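Local coordinates for aminotransferase (Paracoccus denitrificans, PDB 4GRX), which probably transfers amino groups between amine donors and keto acceptors as a pyridoxal-phosphate-dependent class III omega-aminotransferase, at residues P366-G371 / A444-M449. Sequence-based numbering, arbitrary orientation.
Sequences PRFEAG and AQMDEM
OD2 of Asp447 receives two N-H groups of the Arg367 guanidinium. NH2 of Arg367 gives OD2 of Asp447 a nearly straight bond of 3.0 Å (N-H...O 163°) on the syn lone pair and almost in the guanidinium plane, while NE adds a weak bond to the same oxygen. A second weak bond runs from NH2 to OD1 of Asp447, and the two planar groups are twisted 27° apart. Arginine suits this place because its chain, extended from CG to NE, spans helices whose axes lie 11.0 Å apart, and its flat end can offer two N-H groups to one carboxylate. An alanine in place of Asp447 would probably leave the Arg367 guanidinium without this acidic mate and freer to swing toward solvent.

The alkyl part of Arg367 slides past Met446 in the opposite direction, its CD 3.7 Å from SD of Met446, so a charged residue also contributes to the apolar layer. Helices 357-375 and 443-463 run nearly parallel here, in the C-terminal part of this class III aminotransferase, where they pack beside the three-stranded antiparallel sheet containing 432-435. Phe368 fills the buried side between them, its ring meeting Phe389 edge-to-face and also touching Leu435 of that sheet.

The sulfurs of two methionines lie obliquely to this ring, each in a Met-aromatic contact. CE of Met446 lies 3.7 Å from CD2 of Phe368; CG stands anti to the backbone N (chi1 -176°), and the bend at chi3 turns CE to the ring. The side chain of Met449, one turn on, crosses that of Phe368 at about a right angle and brings its CE to 3.9 Å from CZ of Phe368. Long, flexible and apolar, methionine can bridge such well-separated helices, and its polarisable sulfur suits an aromatic neighbour.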
ATOM      1  N   PRO A 366      22.881  -7.192 -25.971  1.00 41.78           N
ATOM      2  CA  PRO A 366      24.183  -6.889 -26.579  1.00 43.72           C
ATOM      3  C   PRO A 366      24.222  -5.524 -27.253  1.00 43.91           C
ATOM      4  O   PRO A 366      25.139  -4.747 -26.993  1.00 43.99           O
ATOM      5  CB  PRO A 366      24.343  -8.001 -27.616  1.00 46.52           C
ATOM      6  CG  PRO A 366      23.616  -9.147 -27.012  1.00 45.69           C
ATOM      7  CD  PRO A 366      22.405  -8.529 -26.382  1.00 43.04           C
ATOM      8  N   ARG A 367      23.236  -5.244 -28.106  1.00 44.19           N
ATOM      9  CA  ARG A 367      23.135  -3.964 -28.804  1.00 44.62           C
ATOM     10  C   ARG A 367      22.982  -2.755 -27.859  1.00 42.23           C
ATOM     11  O   ARG A 367      23.588  -1.694 -28.091  1.00 42.90           O
ATOM     12  CB  ARG A 367      21.972  -4.004 -29.774  1.00 45.34           C
ATOM     13  CG  ARG A 367      21.790  -2.714 -30.541  1.00 46.10           C
ATOM     14  CD  ARG A 367      20.462  -2.710 -31.277  1.00 46.52           C
ATOM     15  NE  ARG A 367      20.366  -1.592 -32.211  1.00 47.76           N
ATOM     16  CZ  ARG A 367      20.747  -1.665 -33.477  1.00 50.81           C
ATOM     17  NH1 ARG A 367      21.251  -2.796 -33.946  1.00 52.86           N
ATOM     18  NH2 ARG A 367      20.636  -0.610 -34.270  1.00 52.01           N
ATOM     19  N   PHE A 368      22.164  -2.930 -26.815  1.00 39.53           N
ATOM     20  CA  PHE A 368      21.929  -1.931 -25.769  1.00 37.05           C
ATOM     21  C   PHE A 368      23.248  -1.597 -25.096  1.00 36.84           C
ATOM     22  O   PHE A 368      23.579  -0.427 -24.913  1.00 36.66           O
ATOM     23  CB  PHE A 368      20.968  -2.507 -24.727  1.00 35.20           C
ATOM     24  CG  PHE A 368      20.191  -1.476 -23.936  1.00 33.47           C
ATOM     25  CD1 PHE A 368      20.759  -0.254 -23.569  1.00 33.20           C
ATOM     26  CD2 PHE A 368      18.894  -1.763 -23.512  1.00 32.24           C
ATOM     27  CE1 PHE A 368      20.037   0.674 -22.835  1.00 31.65           C
ATOM     28  CE2 PHE A 368      18.168  -0.851 -22.765  1.00 30.74           C
ATOM     29  CZ  PHE A 368      18.741   0.372 -22.426  1.00 30.57           C
ATOM     30  N   GLU A 369      23.997  -2.636 -24.738  1.00 37.03           N
ATOM     31  CA  GLU A 369      25.322  -2.485 -24.146  1.00 37.23           C
ATOM     32  C   GLU A 369      26.336  -1.810 -25.071  1.00 39.62           C
ATOM     33  O   GLU A 369      27.209  -1.063 -24.606  1.00 39.69           O
ATOM     34  CB  GLU A 369      25.861  -3.839 -23.700  1.00 37.52           C
ATOM     35  CG  GLU A 369      27.132  -3.742 -22.877  1.00 37.58           C
ATOM     36  CD  GLU A 369      27.555  -5.063 -22.281  1.00 37.71           C
ATOM     37  OE1 GLU A 369      26.752  -6.020 -22.296  1.00 37.19           O
ATOM     38  OE2 GLU A 369      28.700  -5.135 -21.800  1.00 38.52           O
ATOM     39  N   ALA A 370      26.223  -2.079 -26.371  1.00 41.75           N
ATOM     40  CA  ALA A 370      27.084  -1.447 -27.365  1.00 44.41           C
ATOM     41  C   ALA A 370      26.833   0.064 -27.455  1.00 43.95           C
ATOM     42  O   ALA A 370      27.775   0.843 -27.554  1.00 45.14           O
ATOM     43  CB  ALA A 370      26.910  -2.115 -28.716  1.00 46.87           C
ATOM     44  N   GLY A 371      25.563   0.465 -27.387  1.00 42.44           N
ATOM     45  CA  GLY A 371      25.182   1.879 -27.411  1.00 42.25           C
ATOM     46  C   GLY A 371      25.762   2.674 -26.255  1.00 41.30           C
ATOM     47  O   GLY A 371      26.310   3.761 -26.444  1.00 42.27           O
ATOM     48  N   ALA A 444      14.720  -0.169 -33.745  1.00 42.24           N
ATOM     49  CA  ALA A 444      14.583   1.197 -34.261  1.00 42.47           C
ATOM     50  C   ALA A 444      14.296   2.164 -33.117  1.00 39.42           C
ATOM     51  O   ALA A 444      14.879   3.244 -33.035  1.00 39.70           O
ATOM     52  CB  ALA A 444      13.491   1.268 -35.318  1.00 44.13           C
ATOM     53  N   GLN A 445      13.408   1.757 -32.227  1.00 37.40           N
ATOM     54  CA  GLN A 445      13.119   2.516 -31.018  1.00 35.69           C
ATOM     55  C   GLN A 445      14.362   2.657 -30.113  1.00 34.75           C
ATOM     56  O   GLN A 445      14.582   3.713 -29.502  1.00 33.95           O
ATOM     57  CB  GLN A 445      11.943   1.867 -30.276  1.00 35.85           C
ATOM     58  CG  GLN A 445      10.637   1.989 -31.055  1.00 37.57           C
ATOM     59  CD  GLN A 445       9.533   1.035 -30.620  1.00 38.94           C
ATOM     60  OE1 GLN A 445       9.697   0.204 -29.712  1.00 39.03           O
ATOM     61  NE2 GLN A 445       8.383   1.155 -31.275  1.00 41.17           N
ATOM     62  N   MET A 446      15.183   1.614 -30.050  1.00 35.66           N
ATOM     63  CA  MET A 446      16.398   1.662 -29.244  1.00 36.31           C
ATOM     64  C   MET A 446      17.375   2.697 -29.798  1.00 36.94           C
ATOM     65  O   MET A 446      18.020   3.438 -29.040  1.00 36.48           O
ATOM     66  CB  MET A 446      17.049   0.282 -29.126  1.00 39.20           C
ATOM     67  CG  MET A 446      18.262   0.274 -28.220  1.00 41.41           C
ATOM     68  SD  MET A 446      19.104  -1.313 -28.173  1.00 47.47           S
ATOM     69  CE  MET A 446      18.061  -2.238 -27.052  1.00 48.06           C
ATOM     70  N   ASP A 447      17.466   2.749 -31.125  1.00 38.92           N
ATOM     71  CA  ASP A 447      18.232   3.784 -31.819  1.00 40.92           C
ATOM     72  C   ASP A 447      17.670   5.171 -31.558  1.00 38.88           C
ATOM     73  O   ASP A 447      18.430   6.123 -31.388  1.00 39.58           O
ATOM     74  CB  ASP A 447      18.281   3.499 -33.315  1.00 44.89           C
ATOM     75  CG  ASP A 447      19.161   2.331 -33.644  1.00 48.92           C
ATOM     76  OD1 ASP A 447      19.302   2.019 -34.850  1.00 53.47           O
ATOM     77  OD2 ASP A 447      19.711   1.722 -32.697  1.00 48.68           O
ATOM     78  N   GLU A 448      16.344   5.284 -31.527  1.00 37.40           N
ATOM     79  CA  GLU A 448      15.698   6.564 -31.256  1.00 37.11           C
ATOM     80  C   GLU A 448      16.116   7.099 -29.894  1.00 35.12           C
ATOM     81  O   GLU A 448      16.512   8.260 -29.769  1.00 35.47           O
ATOM     82  CB  GLU A 448      14.172   6.454 -31.319  1.00 37.20           C
ATOM     83  CG  GLU A 448      13.501   7.820 -31.336  1.00 39.14           C
ATOM     84  CD  GLU A 448      12.009   7.754 -31.158  1.00 40.64           C
ATOM     85  OE1 GLU A 448      11.430   6.669 -31.328  1.00 40.14           O
ATOM     86  OE2 GLU A 448      11.419   8.805 -30.843  1.00 43.16           O
ATOM     87  N   MET A 449      16.024   6.226 -28.890  1.00 33.98           N
ATOM     88  CA  MET A 449      16.406   6.522 -27.514  1.00 33.24           C
ATOM     89  C   MET A 449      17.856   6.982 -27.379  1.00 33.77           C
ATOM     90  O   MET A 449      18.117   7.958 -26.684  1.00 33.32           O
ATOM     91  CB  MET A 449      16.167   5.285 -26.655  1.00 33.83           C
ATOM     92  CG  MET A 449      16.700   5.356 -25.233  1.00 34.52           C
ATOM     93  SD  MET A 449      16.619   3.733 -24.456  1.00 37.48           S
ATOM     94  CE  MET A 449      17.939   2.881 -25.320  1.00 38.92           C
TER